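Side-chain contacts in teicoplanin pseudoaglycone deacetylases Orf2 (Actinoplanes teichomyceticus, PDB 3DFF), which removes the acetyl group from teicoplanin pseudoaglycone as a zinc-dependent deacetylase, a step in making the glycopeptide antibiotic teicoplanin: residues S14-L17 / D18-V21; G159-P162 / D163-A166; S231-V234 / L235-S239. All blocks are in the same frame, centred on the assembly; numbering follows the deposited sequence.

Contact 1 of 3, residues S14-L17 / D18-V21; sequences SPHL and DDAV. With ZN (zinc ion), chain B.
The imidazole of H16 and the carboxylate of D19 lie side by side and point the same way, their planes turned 49° apart, both toward one zinc ion. Over one face of the ring, offset to its rim, sits CB of P15, 4.1 Å above the plane; H161 packs edge-to-face with the same ring. The zinc is bound by H16 ND1 at 2.1 Å, while NE2, the other ring nitrogen, is hydrogen-bonded to D163, a second-shell carboxylate that fixes the ring's rotation. D19 grips the metal unevenly, with OD2 at 2.1 Å and OD1 at 2.6 Å. OD2 does double duty: its anti lone pair accepts the backbone N of H16 at 3.0 Å, a second hold on the oxygen that binds the metal. The turn itself is tied by S14. With OG swung opposite its own backbone N (chi1 -172°), the hydroxyl donates to H16 O in the carbonyl plane and accepts A20 N at 3.1 Å, joining the end of strand 9-14 to the first turn of helix 19-33. H164 and two waters complete the metal site. Water 1, 2.1 Å from the zinc, also donates to D18 OD1 at 2.5 Å. Held between a metal and a carboxylate, this water is probably polarised, an arrangement consistent with a hydrolytic role for the HxDD motif of the PIG-L family.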
# COMPACT_ATOMS: atom_id res chain seq x y z
N SER A 14 2.02 4.55 -0.83
CA SER A 14 1.74 3.25 -0.24
C SER A 14 0.86 3.41 1.01
O SER A 14 1.15 4.25 1.85
CB SER A 14 3.05 2.59 0.14
OG SER A 14 2.84 1.24 0.55
N PRO A 15 -0.20 2.59 1.15
CA PRO A 15 -0.97 2.65 2.41
C PRO A 15 -0.11 2.28 3.60
O PRO A 15 -0.03 3.05 4.56
CB PRO A 15 -2.12 1.63 2.21
CG PRO A 15 -2.07 1.25 0.80
CD PRO A 15 -0.72 1.57 0.22
N HIS A 16 0.54 1.11 3.54
CA HIS A 16 1.31 0.58 4.66
C HIS A 16 2.75 0.35 4.27
O HIS A 16 3.10 0.41 3.09
CB HIS A 16 0.76 -0.77 5.12
CG HIS A 16 -0.66 -0.71 5.56
ND1 HIS A 16 -1.65 -1.46 4.95
CD2 HIS A 16 -1.26 -0.03 6.55
CE1 HIS A 16 -2.80 -1.23 5.56
NE2 HIS A 16 -2.60 -0.35 6.52
N LEU A 17 3.57 0.08 5.28
CA LEU A 17 4.99 -0.18 5.08
C LEU A 17 5.20 -1.60 4.56
O LEU A 17 5.47 -2.54 5.33
CB LEU A 17 5.74 0.08 6.40
CG LEU A 17 5.65 1.52 6.93
CD1 LEU A 17 5.92 1.60 8.40
CD2 LEU A 17 6.64 2.45 6.17
N ASP A 18 5.05 -1.74 3.24
CA ASP A 18 5.24 -2.99 2.48
C ASP A 18 4.48 -2.99 1.16
O ASP A 18 4.88 -3.66 0.22
CB ASP A 18 4.89 -4.25 3.27
CG ASP A 18 3.44 -4.26 3.81
OD1 ASP A 18 2.63 -3.36 3.53
OD2 ASP A 18 3.13 -5.20 4.58
N ASP A 19 3.37 -2.25 1.08
CA ASP A 19 2.43 -2.46 -0.03
C ASP A 19 3.03 -2.08 -1.38
O ASP A 19 2.85 -2.81 -2.36
CB ASP A 19 1.12 -1.68 0.18
CG ASP A 19 0.27 -2.26 1.30
OD1 ASP A 19 -0.08 -3.45 1.25
OD2 ASP A 19 -0.05 -1.50 2.23
N ALA A 20 3.73 -0.96 -1.43
CA ALA A 20 4.32 -0.48 -2.70
C ALA A 20 5.35 -1.47 -3.21
O ALA A 20 5.43 -1.72 -4.43
CB ALA A 20 4.97 0.91 -2.50
N VAL A 21 6.16 -2.00 -2.30
CA VAL A 21 7.20 -2.96 -2.73
C VAL A 21 6.55 -4.26 -3.19
O VAL A 21 6.85 -4.77 -4.27
CB VAL A 21 8.27 -3.17 -1.65
CG1 VAL A 21 9.23 -4.28 -2.06
CG2 VAL A 21 9.03 -1.84 -1.43
ZN ZN B . -1.41 -2.74 3.31
O HOH W 1 0.21 -3.76 4.21
O HOH W 2 -2.63 -4.20 3.92

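Contact 2 of 3, residues G159-P162 / D163-A166; sequences GEHP and DHEA. With ZN (zinc ion), chain B.
H161 and H164 bring their imidazoles together at an oblique angle, centroids 5.5 Å apart and planes at 41°, with CB of H161 set 3.8 Å from CD2 of H164. The H161 ring leaves the chain opposite its backbone N (chi1 -174°), which lays it alongside D163: the backbone N of D163 lies in the ring plane at the edge, 3.0 Å from CD2. Backbone hydrogen bonds start the helix. H161, at the N-cap position, offers its carbonyl O to E165 N at 2.9 Å, nearly in line with the C=O, and more weakly to H164 N; P162 O then takes A166 N at 2.9 Å. Metal binding falls to H164 NE2, 2.1 Å from the zinc, while ND1 is hydrogen-bonded to D187, a second-shell carboxylate that orients the ring. D163 looks to other partners, with OD1 in a salt bridge to R101 and OD2 taking hydrogen bonds from H16 and the backbone of S98. On the outer side E165 OE2 lies 3.5 Å from E160 CB, the two carboxylates running side by side with their OE2 atoms 4.6 Å apart. The segment is the bend between strand 151-155, which lies between strands 9-14 and 182-185 in the sheet, and helix 162-178, whose first turn carries H164 against P15 of the loop after strand 9-14.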
# COMPACT_ATOMS: atom_id res chain seq x y z
N GLY A 159 -9.11 -6.10 -2.07
CA GLY A 159 -9.07 -6.65 -0.72
C GLY A 159 -9.78 -5.79 0.32
O GLY A 159 -10.00 -6.24 1.44
N GLU A 160 -10.08 -4.54 -0.06
CA GLU A 160 -10.94 -3.63 0.70
C GLU A 160 -10.43 -3.26 2.10
O GLU A 160 -11.23 -2.95 3.00
CB GLU A 160 -12.40 -4.16 0.77
CG GLU A 160 -13.07 -4.34 -0.61
CD GLU A 160 -14.48 -4.94 -0.54
OE1 GLU A 160 -14.88 -5.63 -1.50
OE2 GLU A 160 -15.19 -4.71 0.46
N HIS A 161 -9.11 -3.28 2.30
CA HIS A 161 -8.56 -2.85 3.60
C HIS A 161 -8.89 -1.35 3.74
O HIS A 161 -8.60 -0.55 2.83
CB HIS A 161 -7.06 -3.06 3.72
CG HIS A 161 -6.52 -2.74 5.08
ND1 HIS A 161 -5.97 -3.70 5.90
CD2 HIS A 161 -6.46 -1.58 5.77
CE1 HIS A 161 -5.59 -3.14 7.03
NE2 HIS A 161 -5.88 -1.85 6.98
N PRO A 162 -9.51 -0.96 4.86
CA PRO A 162 -9.92 0.45 5.01
C PRO A 162 -8.79 1.46 4.78
O PRO A 162 -9.02 2.56 4.24
CB PRO A 162 -10.38 0.52 6.47
CG PRO A 162 -10.72 -0.89 6.86
CD PRO A 162 -9.92 -1.81 6.00
N ASP A 163 -7.58 1.11 5.20
CA ASP A 163 -6.43 1.99 5.03
C ASP A 163 -6.06 2.09 3.55
O ASP A 163 -5.57 3.14 3.10
CB ASP A 163 -5.22 1.47 5.81
CG ASP A 163 -5.38 1.61 7.33
OD1 ASP A 163 -6.26 2.38 7.78
OD2 ASP A 163 -4.59 0.99 8.07
N HIS A 164 -6.25 1.01 2.81
CA HIS A 164 -5.99 1.01 1.37
C HIS A 164 -7.01 1.87 0.65
O HIS A 164 -6.65 2.64 -0.25
CB HIS A 164 -6.00 -0.41 0.80
CG HIS A 164 -4.76 -1.19 1.12
ND1 HIS A 164 -4.12 -1.99 0.19
CD2 HIS A 164 -4.04 -1.28 2.26
CE1 HIS A 164 -3.06 -2.54 0.75
NE2 HIS A 164 -2.99 -2.13 2.01
N GLU A 165 -8.28 1.73 1.04
CA GLU A 165 -9.33 2.57 0.45
C GLU A 165 -9.13 4.05 0.78
O GLU A 165 -9.30 4.89 -0.11
CB GLU A 165 -10.72 2.08 0.88
CG GLU A 165 -10.99 0.69 0.37
CD GLU A 165 -12.41 0.21 0.59
OE1 GLU A 165 -13.14 0.81 1.40
OE2 GLU A 165 -12.79 -0.78 -0.07
N ALA A 166 -8.78 4.36 2.01
CA ALA A 166 -8.52 5.78 2.39
C ALA A 166 -7.36 6.36 1.58
O ALA A 166 -7.44 7.51 1.11
CB ALA A 166 -8.21 5.88 3.87
ZN ZN B . -1.41 -2.74 3.31
O HOH W 1 0.21 -3.76 4.21
O HOH W 2 -2.63 -4.20 3.92

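Contact 3 of 3, residues S231-V234 / L235-S239; sequences SQMV and LLNGS
The carbonyl O of M233 is gripped twice by N237: by the backbone N at 2.9 Å, nearly in line with the C=O, and by the side-chain ND2 at 3.0 Å, which comes from above the carbonyl plane, 46° out of it. The amide of N237 thus folds back over its own helix, while OD1 is hydrogen-bonded to the backbone N of L243. M233 is a selenomethionine; its chain bends at chi2 and again at chi3, bringing CE to 3.7 Å from CD1 of L236 as the two side chains slant across each other. These residues form the short helix 233-237, barely more than one turn, with i to i+4 bonds from L236 N to Q232 O at 2.9 Å and from G238 N to V234 O at 3.2 Å. G238, with a positive phi of 75°, is where the chain leaves the helix. At the other end, water 3 donates to S231 O and accepts L235 N at 3.0 Å, so that the water stands in for the direct i to i+4 bond between S231 O and L235 N. Q232 is bent at chi2 (-58°), which curls its amide back so that NE2 donates to S231 OG at 3.0 Å; that hydroxyl is also bonded to E78 of helix 71-85. CB of Q232 meets CD1 of L236, while the side chain of L235 touches M59 and I62 of helix 54-62.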
# COMPACT_ATOMS: atom_id res chain seq x y z
N SER A 231 9.21 -8.61 9.32
CA SER A 231 8.04 -8.73 10.19
C SER A 231 6.82 -9.33 9.48
O SER A 231 5.94 -9.90 10.11
CB SER A 231 7.66 -7.36 10.75
OG SER A 231 7.34 -6.46 9.71
N GLN A 232 6.78 -9.17 8.16
CA GLN A 232 5.64 -9.57 7.35
C GLN A 232 5.80 -10.92 6.70
O GLN A 232 4.84 -11.46 6.15
CB GLN A 232 5.39 -8.52 6.27
CG GLN A 232 5.24 -7.11 6.82
CD GLN A 232 4.12 -6.97 7.83
OE1 GLN A 232 2.96 -7.32 7.55
NE2 GLN A 232 4.45 -6.45 9.02
N MSE A 233 7.00 -11.49 6.75
CA MSE A 233 7.25 -12.73 6.01
C MSE A 233 6.33 -13.90 6.39
O MSE A 233 5.73 -14.53 5.51
CB MSE A 233 8.73 -13.12 6.06
CG MSE A 233 9.62 -12.33 5.07
SE MSE A 233 8.86 -12.01 3.27
CE MSE A 233 8.21 -10.18 3.58
N VAL A 234 6.18 -14.18 7.68
CA VAL A 234 5.34 -15.31 8.11
C VAL A 234 3.90 -15.09 7.65
O VAL A 234 3.28 -15.98 7.07
CB VAL A 234 5.44 -15.58 9.64
CG1 VAL A 234 4.44 -16.66 10.09
CG2 VAL A 234 6.87 -15.98 10.01
N LEU A 235 3.39 -13.88 7.88
CA LEU A 235 2.04 -13.50 7.48
C LEU A 235 1.82 -13.63 5.97
O LEU A 235 0.81 -14.16 5.53
CB LEU A 235 1.78 -12.06 7.94
CG LEU A 235 0.39 -11.45 8.09
CD1 LEU A 235 -0.55 -12.37 8.84
CD2 LEU A 235 0.54 -10.12 8.83
N LEU A 236 2.78 -13.17 5.17
CA LEU A 236 2.66 -13.20 3.71
C LEU A 236 2.83 -14.58 3.10
O LEU A 236 2.17 -14.91 2.11
CB LEU A 236 3.64 -12.23 3.06
CG LEU A 236 3.34 -10.74 3.23
CD1 LEU A 236 4.57 -9.92 2.93
CD2 LEU A 236 2.19 -10.33 2.34
N ASN A 237 3.72 -15.39 3.66
CA ASN A 237 3.98 -16.72 3.10
C ASN A 237 2.86 -17.72 3.34
O ASN A 237 2.61 -18.59 2.50
CB ASN A 237 5.32 -17.25 3.59
CG ASN A 237 6.46 -16.75 2.74
OD1 ASN A 237 6.64 -17.17 1.60
ND2 ASN A 237 7.23 -15.81 3.28
N GLY A 238 2.18 -17.57 4.47
CA GLY A 238 1.08 -18.47 4.84
C GLY A 238 1.61 -19.81 5.29
O GLY A 238 2.79 -19.95 5.63
N SER A 239 0.73 -20.81 5.30
CA SER A 239 1.10 -22.15 5.78
C SER A 239 1.69 -23.01 4.68
O SER A 239 2.07 -24.17 4.92
CB SER A 239 -0.10 -22.84 6.44
OG SER A 239 -1.25 -22.76 5.61
O HOH W 3 4.57 -12.10 9.93

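Contacts 1 and 2 build a single zinc site from two turns, each following a central strand of the sheet. They meet directly: H16 NE2 lies 2.9 Å from D163 OD2, a probable hydrogen bond, H16 CE1 lies 3.4 Å from H161 NE2, and both contacts share the zinc and its two waters. Contact 3 approaches only contact 1, where CG of Q232 touches OD2 of D18 at 3.6 Å; its nearest atoms stay about 9 Å from contact 2. The side chain of Q232 is about 8 Å from the zinc at nearest atoms. A bound tetraethylene glycol lies within about 4 Å of H16, H161 and Q232; probably from the crystallisation liquor, it may mark a pocket that all three contacts border.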